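Local coordinates for protein beta-galactosidase (PDB 3TTY) that hydrolyses terminal beta-D-galactose residues from beta-galactosides, as a TIM-barrel glycoside hydrolase that binds galactose in its pocket, at residues Arg211-Arg222 / Arg408-Gly416; Val446-Val456 / Lys465-Phe475. All coordinates share one frame; numbering follows the deposited sequence.

Interaction 1: residues Arg211-Arg222 / Arg408-Gly416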
loop_
_atom_site.group_PDB
_atom_site.type_symbol
_atom_site.label_atom_id
_atom_site.label_comp_id
_atom_site.label_asym_id
_atom_site.label_seq_id
_atom_site.Cartn_x
_atom_site.Cartn_y
_atom_site.Cartn_z
ATOM N N ARG A 211 1.186 14.697 -1.183
ATOM C CA ARG A 211 2.259 15.362 -0.448
ATOM C C ARG A 211 3.067 16.235 -1.405
ATOM O O ARG A 211 3.181 15.914 -2.589
ATOM C CB ARG A 211 3.174 14.327 0.217
ATOM C CG ARG A 211 3.092 14.256 1.739
ATOM C CD ARG A 211 1.748 13.778 2.234
ATOM N NE ARG A 211 0.707 14.781 2.033
ATOM C CZ ARG A 211 0.436 15.764 2.887
ATOM N NH1 ARG A 211 1.140 15.886 4.009
ATOM N NH2 ARG A 211 -0.530 16.634 2.616
ATOM N N THR A 212 3.636 17.328 -0.897
ATOM C CA THR A 212 4.411 18.228 -1.743
ATOM C C THR A 212 5.443 19.018 -0.944
ATOM O O THR A 212 5.236 19.311 0.227
ATOM C CB THR A 212 3.499 19.229 -2.487
ATOM O OG1 THR A 212 4.229 19.859 -3.548
ATOM C CG2 THR A 212 2.974 20.292 -1.525
ATOM N N ASN A 213 6.552 19.355 -1.597
ATOM C CA ASN A 213 7.578 20.211 -1.017
ATOM C C ASN A 213 7.238 21.696 -1.181
ATOM O O ASN A 213 7.680 22.537 -0.399
ATOM C CB ASN A 213 8.911 19.945 -1.701
ATOM C CG ASN A 213 9.431 18.554 -1.437
ATOM O OD1 ASN A 213 9.413 18.076 -0.310
ATOM N ND2 ASN A 213 9.889 17.894 -2.479
ATOM N N PHE A 214 6.456 22.003 -2.215
ATOM C CA PHE A 214 6.142 23.381 -2.574
ATOM C C PHE A 214 4.652 23.571 -2.838
ATOM O O PHE A 214 4.211 23.456 -3.977
ATOM C CB PHE A 214 6.967 23.805 -3.801
ATOM C CG PHE A 214 8.189 24.572 -3.440
ATOM C CD1 PHE A 214 9.317 23.918 -2.962
ATOM C CD2 PHE A 214 8.196 25.960 -3.506
ATOM C CE1 PHE A 214 10.441 24.643 -2.575
ATOM C CE2 PHE A 214 9.314 26.679 -3.123
ATOM C CZ PHE A 214 10.433 26.019 -2.656
ATOM N N GLN A 215 3.873 23.874 -1.796
ATOM C CA GLN A 215 2.417 23.871 -1.975
ATOM C C GLN A 215 1.941 24.930 -2.976
ATOM O O GLN A 215 0.940 24.733 -3.671
ATOM C CB GLN A 215 1.609 23.895 -0.652
ATOM C CG GLN A 215 2.373 23.979 0.666
ATOM C CD GLN A 215 3.305 22.807 0.948
ATOM O OE1 GLN A 215 4.484 22.863 0.612
ATOM N NE2 GLN A 215 2.794 21.766 1.604
ATOM N N GLY A 216 2.680 26.032 -3.077
ATOM C CA GLY A 216 2.302 27.099 -3.979
ATOM C C GLY A 216 2.243 26.620 -5.415
ATOM O O GLY A 216 1.333 26.979 -6.174
ATOM N N ILE A 217 3.225 25.810 -5.793
ATOM C CA ILE A 217 3.267 25.225 -7.124
ATOM C C ILE A 217 2.126 24.205 -7.311
ATOM O O ILE A 217 1.391 24.248 -8.288
ATOM C CB ILE A 217 4.634 24.559 -7.360
ATOM C CG1 ILE A 217 5.750 25.588 -7.166
ATOM C CG2 ILE A 217 4.706 23.945 -8.746
ATOM C CD1 ILE A 217 7.149 25.041 -7.421
ATOM N N SER A 218 1.986 23.296 -6.354
ATOM C CA SER A 218 0.957 22.269 -6.406
ATOM C C SER A 218 -0.432 22.888 -6.474
ATOM O O SER A 218 -1.291 22.438 -7.232
ATOM C CB SER A 218 1.068 21.378 -5.178
ATOM O OG SER A 218 2.288 20.660 -5.199
ATOM N N LEU A 219 -0.643 23.928 -5.678
ATOM C CA LEU A 219 -1.920 24.624 -5.639
ATOM C C LEU A 219 -2.249 25.248 -6.994
ATOM O O LEU A 219 -3.334 25.035 -7.523
ATOM C CB LEU A 219 -1.898 25.697 -4.549
ATOM C CG LEU A 219 -3.156 26.540 -4.330
ATOM C CD1 LEU A 219 -4.377 25.658 -4.198
ATOM C CD2 LEU A 219 -2.991 27.445 -3.091
ATOM N N ASP A 220 -1.306 26.014 -7.545
ATOM C CA ASP A 220 -1.460 26.614 -8.868
ATOM C C ASP A 220 -1.644 25.615 -9.990
ATOM O O ASP A 220 -2.348 25.893 -10.946
ATOM C CB ASP A 220 -0.284 27.539 -9.215
ATOM C CG ASP A 220 -0.384 28.887 -8.524
ATOM O OD1 ASP A 220 0.611 29.640 -8.548
ATOM O OD2 ASP A 220 -1.448 29.176 -7.929
ATOM N N TYR A 221 -1.003 24.461 -9.896
ATOM C CA TYR A 221 -1.149 23.497 -10.976
ATOM C C TYR A 221 -2.575 22.922 -10.998
ATOM O O TYR A 221 -3.167 22.714 -12.069
ATOM C CB TYR A 221 -0.092 22.396 -10.877
ATOM C CG TYR A 221 0.075 21.654 -12.179
ATOM C CD1 TYR A 221 0.813 22.207 -13.229
ATOM C CD2 TYR A 221 -0.516 20.403 -12.369
ATOM C CE1 TYR A 221 0.963 21.528 -14.433
ATOM C CE2 TYR A 221 -0.369 19.720 -13.561
ATOM C CZ TYR A 221 0.362 20.290 -14.587
ATOM O OH TYR A 221 0.493 19.611 -15.765
ATOM N N ARG A 222 -3.130 22.692 -9.811
ATOM C CA ARG A 222 -4.508 22.240 -9.708
ATOM C C ARG A 222 -5.477 23.306 -10.235
ATOM O O ARG A 222 -6.427 22.979 -10.953
ATOM C CB ARG A 222 -4.830 21.799 -8.272
ATOM C CG ARG A 222 -4.213 20.450 -7.917
ATOM C CD ARG A 222 -3.924 20.280 -6.429
ATOM N NE ARG A 222 -3.395 18.944 -6.134
ATOM C CZ ARG A 222 -2.134 18.565 -6.358
ATOM N NH1 ARG A 222 -1.260 19.423 -6.875
ATOM N NH2 ARG A 222 -1.743 17.327 -6.071
ATOM N N ARG A 408 -9.678 23.758 0.111
ATOM C CA ARG A 408 -9.503 22.312 0.209
ATOM C C ARG A 408 -8.130 21.853 -0.295
ATOM O O ARG A 408 -7.424 21.115 0.391
ATOM C CB ARG A 408 -10.607 21.584 -0.561
ATOM C CG ARG A 408 -10.442 20.071 -0.559
ATOM C CD ARG A 408 -11.698 19.349 -1.049
ATOM N NE ARG A 408 -11.581 17.893 -0.950
ATOM C CZ ARG A 408 -12.536 17.039 -1.323
ATOM N NH1 ARG A 408 -13.681 17.495 -1.817
ATOM N NH2 ARG A 408 -12.345 15.731 -1.214
ATOM N N TRP A 409 -7.765 22.279 -1.500
ATOM C CA TRP A 409 -6.468 21.934 -2.073
ATOM C C TRP A 409 -5.299 22.333 -1.169
ATOM O O TRP A 409 -4.388 21.529 -0.920
ATOM C CB TRP A 409 -6.294 22.604 -3.431
ATOM C CG TRP A 409 -7.225 22.096 -4.490
ATOM C CD1 TRP A 409 -7.862 20.885 -4.516
ATOM C CD2 TRP A 409 -7.633 22.793 -5.674
ATOM N NE1 TRP A 409 -8.632 20.790 -5.649
ATOM C CE2 TRP A 409 -8.508 21.944 -6.377
ATOM C CE3 TRP A 409 -7.340 24.052 -6.206
ATOM C CZ2 TRP A 409 -9.084 22.306 -7.595
ATOM C CZ3 TRP A 409 -7.914 24.416 -7.397
ATOM C CH2 TRP A 409 -8.776 23.543 -8.090
ATOM N N ALA A 410 -5.313 23.572 -0.691
ATOM C CA ALA A 410 -4.249 24.028 0.207
ATOM C C ALA A 410 -4.189 23.192 1.498
ATOM O O ALA A 410 -3.107 22.758 1.919
ATOM C CB ALA A 410 -4.399 25.506 0.521
ATOM N N LEU A 411 -5.348 22.941 2.106
ATOM C CA LEU A 411 -5.398 22.087 3.292
ATOM C C LEU A 411 -4.861 20.698 3.007
ATOM O O LEU A 411 -4.084 20.158 3.779
ATOM C CB LEU A 411 -6.824 21.968 3.825
ATOM C CG LEU A 411 -7.313 23.087 4.734
ATOM C CD1 LEU A 411 -8.744 22.819 5.143
ATOM C CD2 LEU A 411 -6.404 23.213 5.955
ATOM N N GLU A 412 -5.263 20.111 1.890
ATOM C CA GLU A 412 -4.865 18.734 1.624
ATOM C C GLU A 412 -3.406 18.606 1.191
ATOM O O GLU A 412 -2.818 17.532 1.301
ATOM C CB GLU A 412 -5.806 18.080 0.610
ATOM C CG GLU A 412 -7.227 17.918 1.151
ATOM C CD GLU A 412 -8.172 17.214 0.184
ATOM O OE1 GLU A 412 -7.741 16.861 -0.939
ATOM O OE2 GLU A 412 -9.356 17.030 0.556
ATOM N N LEU A 413 -2.826 19.695 0.700
ATOM C CA LEU A 413 -1.425 19.691 0.273
ATOM C C LEU A 413 -0.492 20.087 1.407
ATOM O O LEU A 413 0.719 19.885 1.327
ATOM C CB LEU A 413 -1.222 20.646 -0.903
ATOM C CG LEU A 413 -1.796 20.178 -2.231
ATOM C CD1 LEU A 413 -2.075 21.357 -3.169
ATOM C CD2 LEU A 413 -0.821 19.203 -2.843
ATOM N N SER A 414 -1.063 20.671 2.451
ATOM C CA SER A 414 -0.293 21.165 3.577
ATOM C C SER A 414 0.527 20.064 4.243
ATOM O O SER A 414 0.051 18.941 4.443
ATOM C CB SER A 414 -1.229 21.803 4.607
ATOM O OG SER A 414 -0.488 22.427 5.648
ATOM N N SER A 415 1.762 20.398 4.592
ATOM C CA SER A 415 2.585 19.506 5.399
ATOM C C SER A 415 2.370 19.793 6.887
ATOM O O SER A 415 2.990 20.701 7.449
ATOM C CB SER A 415 4.063 19.647 5.025
ATOM O OG SER A 415 4.891 18.970 5.965
ATOM N N GLY A 416 1.494 19.011 7.518
ATOM C CA GLY A 416 1.048 19.280 8.876
ATOM C C GLY A 416 -0.179 20.170 8.810
ATOM O O GLY A 416 -0.526 20.654 7.727
HETATM O O HOH W 1 2.764 17.798 1.856
#

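Interaction 2: residues Val446-Val456 / Lys465-Phe475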
loop_
_atom_site.group_PDB
_atom_site.type_symbol
_atom_site.label_atom_id
_atom_site.label_comp_id
_atom_site.label_asym_id
_atom_site.label_seq_id
_atom_site.Cartn_x
_atom_site.Cartn_y
_atom_site.Cartn_z
ATOM N N VAL A 446 -17.476 30.842 -0.674
ATOM C CA VAL A 446 -16.964 31.901 0.164
ATOM C C VAL A 446 -17.325 33.271 -0.405
ATOM O O VAL A 446 -17.152 34.278 0.279
ATOM C CB VAL A 446 -15.428 31.807 0.342
ATOM C CG1 VAL A 446 -15.060 30.567 1.118
ATOM C CG2 VAL A 446 -14.715 31.849 -1.016
ATOM N N GLU A 447 -17.824 33.302 -1.646
ATOM C CA GLU A 447 -18.148 34.549 -2.345
ATOM C C GLU A 447 -19.634 34.888 -2.384
ATOM O O GLU A 447 -20.016 35.925 -2.918
ATOM C CB GLU A 447 -17.655 34.495 -3.786
ATOM C CG GLU A 447 -16.164 34.509 -3.910
ATOM C CD GLU A 447 -15.685 33.942 -5.226
ATOM O OE1 GLU A 447 -14.643 33.229 -5.218
ATOM O OE2 GLU A 447 -16.351 34.211 -6.261
ATOM N N GLU A 448 -20.470 34.006 -1.859
ATOM C CA GLU A 448 -21.914 34.198 -1.924
ATOM C C GLU A 448 -22.351 35.479 -1.192
ATOM O O GLU A 448 -21.766 35.857 -0.180
ATOM C CB GLU A 448 -22.630 32.981 -1.324
ATOM C CG GLU A 448 -24.140 33.012 -1.480
ATOM C CD GLU A 448 -24.559 33.100 -2.932
ATOM O OE1 GLU A 448 -24.208 32.189 -3.706
ATOM O OE2 GLU A 448 -25.226 34.091 -3.306
ATOM N N ASP A 449 -23.374 36.140 -1.720
ATOM C CA ASP A 449 -24.004 37.264 -1.043
ATOM C C ASP A 449 -24.530 36.790 0.316
ATOM O O ASP A 449 -25.397 35.930 0.383
ATOM C CB ASP A 449 -25.143 37.817 -1.908
ATOM C CG ASP A 449 -26.103 38.704 -1.125
ATOM O OD1 ASP A 449 -25.664 39.389 -0.172
ATOM O OD2 ASP A 449 -27.309 38.706 -1.465
ATOM N N LEU A 450 -23.988 37.339 1.394
ATOM C CA LEU A 450 -24.269 36.830 2.729
ATOM C C LEU A 450 -25.530 37.447 3.325
ATOM O O LEU A 450 -25.991 37.031 4.388
ATOM C CB LEU A 450 -23.073 37.107 3.642
ATOM C CG LEU A 450 -22.060 35.996 3.927
ATOM C CD1 LEU A 450 -22.055 34.937 2.839
ATOM C CD2 LEU A 450 -20.649 36.560 4.164
ATOM N N SER A 451 -26.086 38.442 2.642
ATOM C CA SER A 451 -27.159 39.250 3.226
ATOM C C SER A 451 -28.428 38.463 3.579
ATOM O O SER A 451 -29.122 38.793 4.539
ATOM C CB SER A 451 -27.509 40.429 2.313
ATOM O OG SER A 451 -28.133 39.980 1.120
ATOM N N LYS A 452 -28.734 37.432 2.801
ATOM C CA LYS A 452 -29.952 36.654 3.021
ATOM C C LYS A 452 -29.859 35.709 4.229
ATOM O O LYS A 452 -30.856 35.118 4.649
ATOM C CB LYS A 452 -30.324 35.875 1.752
ATOM C CG LYS A 452 -29.222 34.980 1.216
ATOM C CD LYS A 452 -29.505 34.523 -0.222
ATOM C CE LYS A 452 -30.606 33.463 -0.294
ATOM N NZ LYS A 452 -30.770 32.881 -1.668
ATOM N N TYR A 453 -28.667 35.571 4.797
ATOM C CA TYR A 453 -28.490 34.632 5.893
ATOM C C TYR A 453 -28.513 35.297 7.259
ATOM O O TYR A 453 -28.340 36.507 7.384
ATOM C CB TYR A 453 -27.223 33.792 5.690
ATOM C CG TYR A 453 -27.281 33.040 4.376
ATOM C CD1 TYR A 453 -28.205 32.015 4.186
ATOM C CD2 TYR A 453 -26.448 33.380 3.313
ATOM C CE1 TYR A 453 -28.290 31.337 2.978
ATOM C CE2 TYR A 453 -26.525 32.707 2.103
ATOM C CZ TYR A 453 -27.448 31.686 1.942
ATOM O OH TYR A 453 -27.532 31.014 0.748
ATOM N N LYS A 454 -28.755 34.488 8.278
ATOM C CA LYS A 454 -28.681 34.936 9.654
ATOM C C LYS A 454 -27.537 34.237 10.369
ATOM O O LYS A 454 -26.956 34.786 11.303
ATOM C CB LYS A 454 -30.020 34.713 10.362
ATOM C CG LYS A 454 -31.070 35.723 9.908
ATOM C CD LYS A 454 -32.403 35.507 10.588
ATOM C CE LYS A 454 -33.067 36.842 10.949
ATOM N NZ LYS A 454 -32.425 37.509 12.140
ATOM N N VAL A 455 -27.186 33.039 9.908
ATOM C CA VAL A 455 -26.056 32.315 10.486
ATOM C C VAL A 455 -25.153 31.772 9.386
ATOM O O VAL A 455 -25.612 31.027 8.523
ATOM C CB VAL A 455 -26.517 31.130 11.374
ATOM C CG1 VAL A 455 -25.310 30.380 11.910
ATOM C CG2 VAL A 455 -27.381 31.619 12.527
ATOM N N VAL A 456 -23.877 32.138 9.413
ATOM C CA VAL A 456 -22.927 31.675 8.396
ATOM C C VAL A 456 -21.800 30.897 9.066
ATOM O O VAL A 456 -21.099 31.423 9.935
ATOM C CB VAL A 456 -22.345 32.849 7.555
ATOM C CG1 VAL A 456 -21.215 32.362 6.645
ATOM C CG2 VAL A 456 -23.437 33.512 6.740
ATOM N N LYS A 465 -9.401 34.521 1.188
ATOM C CA LYS A 465 -9.184 35.173 -0.099
ATOM C C LYS A 465 -9.508 36.663 -0.002
ATOM O O LYS A 465 -10.202 37.081 0.921
ATOM C CB LYS A 465 -10.055 34.523 -1.178
ATOM C CG LYS A 465 -9.812 33.032 -1.396
ATOM C CD LYS A 465 -10.773 32.505 -2.449
ATOM C CE LYS A 465 -10.679 30.993 -2.616
ATOM N NZ LYS A 465 -11.519 30.547 -3.770
ATOM N N PRO A 466 -9.017 37.466 -0.962
ATOM C CA PRO A 466 -9.257 38.914 -0.935
ATOM C C PRO A 466 -10.751 39.209 -0.868
ATOM O O PRO A 466 -11.547 38.528 -1.536
ATOM C CB PRO A 466 -8.687 39.396 -2.274
ATOM C CG PRO A 466 -7.678 38.360 -2.655
ATOM C CD PRO A 466 -8.224 37.056 -2.133
ATOM N N GLY A 467 -11.118 40.202 -0.061
ATOM C CA GLY A 467 -12.507 40.599 0.091
ATOM C C GLY A 467 -13.319 39.753 1.062
ATOM O O GLY A 467 -14.398 40.161 1.491
ATOM N N PHE A 468 -12.820 38.573 1.413
ATOM C CA PHE A 468 -13.582 37.688 2.285
ATOM C C PHE A 468 -13.752 38.259 3.698
ATOM O O PHE A 468 -14.880 38.397 4.182
ATOM C CB PHE A 468 -12.974 36.279 2.303
ATOM C CG PHE A 468 -13.671 35.310 3.235
ATOM C CD1 PHE A 468 -14.758 34.574 2.810
ATOM C CD2 PHE A 468 -13.200 35.103 4.519
ATOM C CE1 PHE A 468 -15.384 33.658 3.657
ATOM C CE2 PHE A 468 -13.820 34.199 5.368
ATOM C CZ PHE A 468 -14.918 33.472 4.934
ATOM N N ALA A 469 -12.650 38.588 4.359
ATOM C CA ALA A 469 -12.736 39.150 5.714
ATOM C C ALA A 469 -13.655 40.375 5.780
ATOM O O ALA A 469 -14.444 40.511 6.707
ATOM C CB ALA A 469 -11.359 39.495 6.257
ATOM N N GLU A 470 -13.543 41.254 4.789
ATOM C CA GLU A 470 -14.358 42.457 4.733
ATOM C C GLU A 470 -15.820 42.060 4.633
ATOM O O GLU A 470 -16.697 42.623 5.313
ATOM C CB GLU A 470 -13.962 43.296 3.522
ATOM C CG GLU A 470 -14.375 44.757 3.589
ATOM C CD GLU A 470 -13.750 45.588 2.463
ATOM O OE1 GLU A 470 -12.690 45.169 1.933
ATOM O OE2 GLU A 470 -14.319 46.647 2.101
ATOM N N ARG A 471 -16.070 41.068 3.784
ATOM C CA ARG A 471 -17.418 40.584 3.557
ATOM C C ARG A 471 -18.028 40.031 4.848
ATOM O O ARG A 471 -19.168 40.343 5.162
ATOM C CB ARG A 471 -17.432 39.558 2.421
ATOM C CG ARG A 471 -18.781 39.382 1.715
ATOM C CD ARG A 471 -18.608 38.866 0.269
ATOM N NE ARG A 471 -17.682 37.740 0.216
ATOM C CZ ARG A 471 -16.554 37.719 -0.493
ATOM N NH1 ARG A 471 -16.215 38.760 -1.251
ATOM N NH2 ARG A 471 -15.765 36.648 -0.451
ATOM N N VAL A 472 -17.284 39.244 5.622
ATOM C CA VAL A 472 -17.882 38.725 6.845
ATOM C C VAL A 472 -17.944 39.749 7.970
ATOM O O VAL A 472 -18.884 39.725 8.755
ATOM C CB VAL A 472 -17.290 37.389 7.339
ATOM C CG1 VAL A 472 -16.271 36.851 6.362
ATOM C CG2 VAL A 472 -16.735 37.527 8.758
ATOM N N GLU A 473 -16.979 40.661 8.039
ATOM C CA GLU A 473 -17.101 41.776 8.968
ATOM C C GLU A 473 -18.386 42.553 8.689
ATOM O O GLU A 473 -19.151 42.865 9.600
ATOM C CB GLU A 473 -15.890 42.697 8.882
ATOM C CG GLU A 473 -14.683 42.205 9.662
ATOM C CD GLU A 473 -13.385 42.841 9.186
ATOM O OE1 GLU A 473 -13.425 43.640 8.223
ATOM O OE2 GLU A 473 -12.321 42.539 9.772
ATOM N N ARG A 474 -18.644 42.847 7.422
ATOM C CA ARG A 474 -19.873 43.556 7.078
ATOM C C ARG A 474 -21.144 42.748 7.409
ATOM O O ARG A 474 -22.109 43.293 7.948
ATOM C CB ARG A 474 -19.861 43.977 5.614
ATOM C CG ARG A 474 -20.940 44.964 5.257
ATOM C CD ARG A 474 -20.575 45.696 3.984
ATOM N NE ARG A 474 -19.249 46.300 4.091
ATOM C CZ ARG A 474 -18.169 45.857 3.453
ATOM N NH1 ARG A 474 -18.258 44.801 2.643
ATOM N NH2 ARG A 474 -17.001 46.480 3.619
ATOM N N PHE A 475 -21.128 41.454 7.095
ATOM C CA PHE A 475 -22.231 40.547 7.444
ATOM C C PHE A 475 -22.493 40.531 8.950
ATOM O O PHE A 475 -23.631 40.701 9.398
ATOM C CB PHE A 475 -21.939 39.127 6.944
ATOM C CG PHE A 475 -22.827 38.066 7.548
ATOM C CD1 PHE A 475 -24.141 37.914 7.123
ATOM C CD2 PHE A 475 -22.337 37.203 8.523
ATOM C CE1 PHE A 475 -24.960 36.931 7.680
ATOM C CE2 PHE A 475 -23.148 36.218 9.077
ATOM C CZ PHE A 475 -24.460 36.088 8.653
HETATM O O HOH W 2 -19.227 35.891 1.039
#

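Interaction 1: residues Arg211-Arg222 / Arg408-Gly416
Helix 215-222 and helix 408-413 pack roughly antiparallel, with 141° between the directions of these short segments. Their axes approach to 9.7 Å, and the CA atoms of Leu219 and Ala410 come within 6.3 Å of each other. The pair joins the TIM-barrel part of the chain to its trimerisation domain, and it is a helix-helix packing with a knob into a hole. The knob is Leu413, seated among Gln215, Ser218, Leu219 and Arg222. Its CD1 and CD2 both press on the CB of Ser218, while CD2 also lies over the centre of one face of the Arg222 guanidinium, 3.8 Å from Arg222 CZ. That guanidinium is held from its edge: NH1 donates to Ser218 O at 3.0 Å, with a salt bridge to Glu206 beyond the segments.

One turn earlier, Trp409 offers a ring face to the aliphatic root of the same arginine, a CH-pi contact with Arg222 CB 3.9 Å from the centroid of the six-membered ring and only 9° off its normal. Leu219 CD1 comes instead at the edge of the indole and touches Trp409 CB. A chi1 of -67° places CG of Trp409 beside the backbone N and lays the six-membered ring against Arg222 CB, while NE1 reaches Pro258 O.

Around the C-terminal end of helix 408-413 the contact becomes polar. Arg211, its chain bent at chi2 and chi3, brings NH2 to Ser414 O, just beyond the helix, at 3.0 Å and, more weakly, to Glu412 O in the last turn. Ser415 OG is hydrogen-bonded to Asn314 ND2 of the second subunit. Water 1, over the Arg211 guanidinium, accepts from Thr212 N at 2.9 Å and donates to Leu413 O.

Interaction 2: residues Val446-Val456 / Lys465-Phe475
Phe475 and Leu450 meet where helix 468-475 packs against the segment leading into strand 455-456, within the beta-alpha-beta unit of strand 455-458, helix 468-477 and strand 481-485. From its root outward, Phe475 CB touches CB and CD2 of Leu450. With CG anti to the backbone N (chi1 165°), the ring then extends across the turn: CG lies near Leu450 CB, CD1 packs 3.7 Å from Leu450 CB, CE1 comes to 3.4 Å from Tyr453 O at the ring edge, and CE2 and CZ end under Val456. There CG2 of Val456 sits over a ring face, 3.8 Å from the centroid and 30° off the normal, a CH-pi contact. The ring thus spans the type I turn Leu450-Tyr453 and reaches the strand that follows.

At the other end of the helix segment, Phe468 turns its ring edge to Val446 O and packs CD1 against Val446 CB. Arg471 crosses Leu450 at about a right angle, its CG near Leu450 CD2, then bends at chi3, and its NH2 donates to Val446 O at 2.8 Å; the N-H...O angle is 146° and the donor stands above the carbonyl plane.

Lys465 lays its CD against Val446 CG2, but its NZ pairs with Glu406 and Asp404 of the same chain; Glu447 OE1 is near, yet beyond salt-bridge distance. The chemistry therefore divides: apolar packing seats Phe475 beside the strand, whereas water 2, accepting from Arg471 NE, donates to Val446 O and Glu448 O, so that arginine and water together tie the 446-448 backbone, ahead of strand 455-458, to the helix.

Both contacts are mostly buried, and their centres lie 25 Å apart, with nearest atoms about 8 Å apart and no touch. Interaction 1 joins segments far apart in sequence, 185 residues between them, and ties the barrel part of the chain to the trimerisation domain; it also contacts the second subunit. Interaction 2 is local, with eight intervening residues, lies within the trimerisation domain, and is touched by no other chain of the assembly. Each pairs hydrophobic side chains with an arginine that donates to backbone carbonyl oxygen, but the first centres on a leucine of one helix set into the other, the second on a phenylalanine of the helix laid against a turn and the strand after it.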